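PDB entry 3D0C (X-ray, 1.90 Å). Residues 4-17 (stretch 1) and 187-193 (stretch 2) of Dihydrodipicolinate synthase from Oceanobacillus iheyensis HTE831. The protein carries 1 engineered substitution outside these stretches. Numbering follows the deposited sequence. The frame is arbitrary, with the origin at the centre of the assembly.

Stretch 1 (4-17) DYGEFSKRFSTISG
Stretch 2, residues 187-193: SNVAFIC

The contact joins a short N-terminal helix and the turns after it to an extended segment more than 170 residues later in the same chain. In stretch 1, Asp4 (phi/psi -87/116) occupies the N-cap position, the helix begins at Tyr5 with angles near -60/-40, and Phe8 N to Asp4 O at 3.2 Å and Ser9 N to Tyr5 O at 3.0 Å supply i to i-4 hydrogen bonds. From Lys10 the backbone pattern tightens to i to i-3: Arg11 N lies 3.0 Å from Phe8 O, and Phe12 N lies 3.3 Å from Ser9 O. Ser13 and Thr14 (-172/-163) lead into a strand at 15-17. In stretch 2, Asn188 takes a left-handed conformation (48/59), after which residues 190-193 form a strand.

The register is set by two close CA pairs, Gly6 CA to Asn188 CA at 5.1 Å and Ser9 CA to Ala190 CA at 5.6 Å. Both chains therefore advance in the same sense, with a three-residue step on the first matched to a two-residue step on the second. Along the second, the CA-to-CB bonds alternate: those of Asn188, Ala190 and Ile192 point toward stretch 1, those of Val189 and Phe191 away.

At the first pair, Asn188 (chi1 -62°, m; chi2 -52°) lays its amide against the glycine backbone, Gly6 CA to Asn188 CG being 3.3 Å. An ideal CB on Gly6 would lie 3.2 Å from Asn188 OD1, a tight fit, so the missing side chain leaves room for this approach. It is packing without a hydrogen bond, as is the whole interface.

Ser9 points toward stretch 2, yet its hydroxyl is used within its own stretch. With chi1 at 69° (p), Ser9 OG turns back to donate a hydrogen bond to Gly6 O at 2.8 Å, while Ser9 CB rests 3.6 Å from Asn188 O. The methyl of Ala190 packs directly on the backbone, with Ala190 CB 3.4 Å from Ser9 O.

The apolar part of the contact centres on Phe12. Its CA-to-CB bond points toward stretch 2, but chi1 of -54° (m) carries the end of the side chain away, and chi2 of -75° sets the orientation of the ring about its axis. Phe12 CB consequently makes the closest approaches, 3.6 Å to Ile192 CD1 and 4.1 Å to Ala190 CB; both methyls lie oblique to the ring. Ile192 (chi1 -55°, m; chi2 174°, t) extends its CD1 to reach Phe12 and also comes within 4.1 Å of Ser16 OG, whose chi1 is -82° (m). This links the strand of stretch 1 to the same apolar cluster.

Glu7 and Lys10 point away and make no contact with stretch 2. Glu7 folds back (chi1 -154°, t; chi2 66°, p; chi3 44°), whereas Lys10 is extended beyond chi1 (-66°, m, then t throughout), bringing Lys10 NZ within 3.2 Å of Glu7 OE1 in a salt bridge. The two stretches together bury 332 Å².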

# COMPACT_ATOMS: atom_id res chain seq x y z
N ASP A 4 1.20 -17.55 -28.99
CA ASP A 4 0.33 -16.47 -29.45
C ASP A 4 -0.44 -15.92 -28.26
O ASP A 4 -1.23 -16.62 -27.62
CB ASP A 4 -0.65 -16.96 -30.52
CG ASP A 4 -1.63 -18.00 -30.00
OD1 ASP A 4 -2.72 -18.12 -30.59
OD2 ASP A 4 -1.30 -18.69 -29.01
N TYR A 5 -0.18 -14.65 -27.96
CA TYR A 5 -0.82 -13.97 -26.85
C TYR A 5 -2.34 -13.97 -26.97
O TYR A 5 -3.05 -14.11 -25.98
CB TYR A 5 -0.27 -12.55 -26.74
CG TYR A 5 1.21 -12.55 -26.40
CD1 TYR A 5 1.65 -12.92 -25.13
CD2 TYR A 5 2.17 -12.24 -27.36
CE1 TYR A 5 3.00 -12.98 -24.82
CE2 TYR A 5 3.53 -12.29 -27.06
CZ TYR A 5 3.94 -12.67 -25.79
OH TYR A 5 5.27 -12.74 -25.48
N GLY A 6 -2.83 -13.84 -28.20
CA GLY A 6 -4.27 -13.84 -28.40
C GLY A 6 -4.92 -15.04 -27.74
O GLY A 6 -5.89 -14.90 -26.99
N GLU A 7 -4.38 -16.23 -28.01
CA GLU A 7 -4.92 -17.46 -27.45
C GLU A 7 -4.71 -17.51 -25.94
O GLU A 7 -5.56 -18.01 -25.20
CB GLU A 7 -4.26 -18.68 -28.09
CG GLU A 7 -5.12 -19.94 -28.07
CD GLU A 7 -6.37 -19.81 -28.92
OE1 GLU A 7 -6.27 -19.29 -30.06
OE2 GLU A 7 -7.46 -20.23 -28.47
N PHE A 8 -3.58 -16.98 -25.48
CA PHE A 8 -3.26 -16.98 -24.06
C PHE A 8 -4.32 -16.23 -23.25
O PHE A 8 -4.73 -16.71 -22.19
CB PHE A 8 -1.90 -16.33 -23.80
CG PHE A 8 -1.42 -16.51 -22.38
CD1 PHE A 8 -0.80 -17.69 -21.98
CD2 PHE A 8 -1.64 -15.52 -21.43
CE1 PHE A 8 -0.42 -17.88 -20.65
CE2 PHE A 8 -1.25 -15.70 -20.10
CZ PHE A 8 -0.65 -16.89 -19.71
N SER A 9 -4.75 -15.07 -23.74
CA SER A 9 -5.75 -14.27 -23.03
C SER A 9 -7.07 -15.02 -22.87
O SER A 9 -7.83 -14.74 -21.95
CB SER A 9 -5.99 -12.95 -23.77
OG SER A 9 -6.66 -13.15 -25.00
N LYS A 10 -7.34 -15.96 -23.76
CA LYS A 10 -8.58 -16.74 -23.69
C LYS A 10 -8.65 -17.62 -22.45
O LYS A 10 -9.73 -18.02 -22.02
CB LYS A 10 -8.74 -17.59 -24.95
CG LYS A 10 -8.95 -16.78 -26.22
CD LYS A 10 -9.02 -17.68 -27.43
CE LYS A 10 -9.21 -16.89 -28.72
NZ LYS A 10 -9.10 -17.79 -29.91
N ARG A 11 -7.49 -17.92 -21.87
CA ARG A 11 -7.43 -18.76 -20.66
C ARG A 11 -8.17 -18.15 -19.47
O ARG A 11 -8.58 -18.87 -18.55
CB ARG A 11 -5.98 -18.98 -20.24
CG ARG A 11 -5.10 -19.69 -21.25
CD ARG A 11 -3.73 -19.92 -20.64
NE ARG A 11 -2.82 -20.62 -21.54
CZ ARG A 11 -1.73 -21.26 -21.14
NH1 ARG A 11 -1.41 -21.28 -19.85
NH2 ARG A 11 -0.95 -21.87 -22.03
N PHE A 12 -8.34 -16.84 -19.49
CA PHE A 12 -8.99 -16.14 -18.38
C PHE A 12 -10.51 -16.04 -18.42
O PHE A 12 -11.12 -15.41 -17.55
CB PHE A 12 -8.34 -14.77 -18.23
CG PHE A 12 -6.85 -14.85 -18.09
CD1 PHE A 12 -6.28 -15.28 -16.89
CD2 PHE A 12 -6.02 -14.58 -19.17
CE1 PHE A 12 -4.91 -15.44 -16.77
CE2 PHE A 12 -4.65 -14.73 -19.06
CZ PHE A 12 -4.09 -15.16 -17.86
N SER A 13 -11.12 -16.68 -19.42
CA SER A 13 -12.57 -16.69 -19.53
C SER A 13 -13.08 -17.79 -18.62
O SER A 13 -13.65 -18.78 -19.07
CB SER A 13 -13.00 -16.97 -20.98
OG SER A 13 -12.64 -15.89 -21.81
N THR A 14 -12.86 -17.61 -17.32
CA THR A 14 -13.26 -18.60 -16.33
C THR A 14 -13.04 -17.97 -14.96
O THR A 14 -12.89 -16.75 -14.85
CB THR A 14 -12.39 -19.87 -16.45
OG1 THR A 14 -12.89 -20.90 -15.58
CG2 THR A 14 -10.96 -19.55 -16.08
N ILE A 15 -13.01 -18.78 -13.91
CA ILE A 15 -12.77 -18.26 -12.58
C ILE A 15 -11.27 -18.26 -12.28
O ILE A 15 -10.59 -19.26 -12.49
CB ILE A 15 -13.48 -19.11 -11.49
CG1 ILE A 15 -15.00 -18.98 -11.63
CG2 ILE A 15 -13.00 -18.68 -10.10
CD1 ILE A 15 -15.79 -19.76 -10.59
N SER A 16 -10.75 -17.12 -11.83
CA SER A 16 -9.35 -17.02 -11.45
C SER A 16 -9.36 -17.19 -9.94
O SER A 16 -9.75 -16.28 -9.21
CB SER A 16 -8.77 -15.65 -11.81
OG SER A 16 -8.39 -15.58 -13.17
N GLY A 17 -8.94 -18.37 -9.48
CA GLY A 17 -8.93 -18.64 -8.05
C GLY A 17 -7.69 -18.12 -7.36
O GLY A 17 -6.57 -18.38 -7.80
N SER A 187 -6.22 -6.17 -29.48
CA SER A 187 -5.23 -5.97 -28.43
C SER A 187 -5.11 -7.18 -27.51
O SER A 187 -4.22 -7.26 -26.67
CB SER A 187 -5.56 -4.73 -27.60
OG SER A 187 -5.27 -3.55 -28.34
N ASN A 188 -6.03 -8.13 -27.67
CA ASN A 188 -6.02 -9.35 -26.88
C ASN A 188 -5.85 -9.15 -25.38
O ASN A 188 -4.91 -9.65 -24.77
CB ASN A 188 -4.92 -10.27 -27.40
CG ASN A 188 -5.16 -10.68 -28.83
OD1 ASN A 188 -6.23 -11.17 -29.18
ND2 ASN A 188 -4.15 -10.49 -29.68
N VAL A 189 -6.78 -8.41 -24.79
CA VAL A 189 -6.76 -8.15 -23.36
C VAL A 189 -8.06 -8.66 -22.76
O VAL A 189 -9.14 -8.17 -23.10
CB VAL A 189 -6.64 -6.64 -23.05
CG1 VAL A 189 -6.67 -6.42 -21.55
CG2 VAL A 189 -5.36 -6.08 -23.65
N ALA A 190 -7.95 -9.66 -21.89
CA ALA A 190 -9.14 -10.22 -21.25
C ALA A 190 -9.50 -9.37 -20.02
O ALA A 190 -8.66 -9.11 -19.17
CB ALA A 190 -8.87 -11.66 -20.82
N PHE A 191 -10.76 -8.93 -19.96
CA PHE A 191 -11.23 -8.14 -18.83
C PHE A 191 -11.89 -9.06 -17.81
O PHE A 191 -12.91 -9.70 -18.09
CB PHE A 191 -12.20 -7.05 -19.29
CG PHE A 191 -11.51 -5.81 -19.79
CD1 PHE A 191 -11.08 -4.84 -18.89
CD2 PHE A 191 -11.23 -5.64 -21.15
CE1 PHE A 191 -10.38 -3.71 -19.34
CE2 PHE A 191 -10.53 -4.51 -21.60
CZ PHE A 191 -10.11 -3.55 -20.69
N ILE A 192 -11.27 -9.14 -16.64
CA ILE A 192 -11.73 -9.98 -15.55
C ILE A 192 -12.29 -9.12 -14.43
O ILE A 192 -11.70 -8.10 -14.08
CB ILE A 192 -10.56 -10.78 -14.96
CG1 ILE A 192 -9.87 -11.59 -16.06
CG2 ILE A 192 -11.06 -11.69 -13.84
CD1 ILE A 192 -8.61 -12.30 -15.59
N CYS A 193 -13.42 -9.52 -13.87
CA CYS A 193 -13.99 -8.80 -12.74
C CYS A 193 -13.11 -9.14 -11.53
O CYS A 193 -13.10 -10.28 -11.07
CB CYS A 193 -15.42 -9.27 -12.45
SG CYS A 193 -16.09 -8.55 -10.92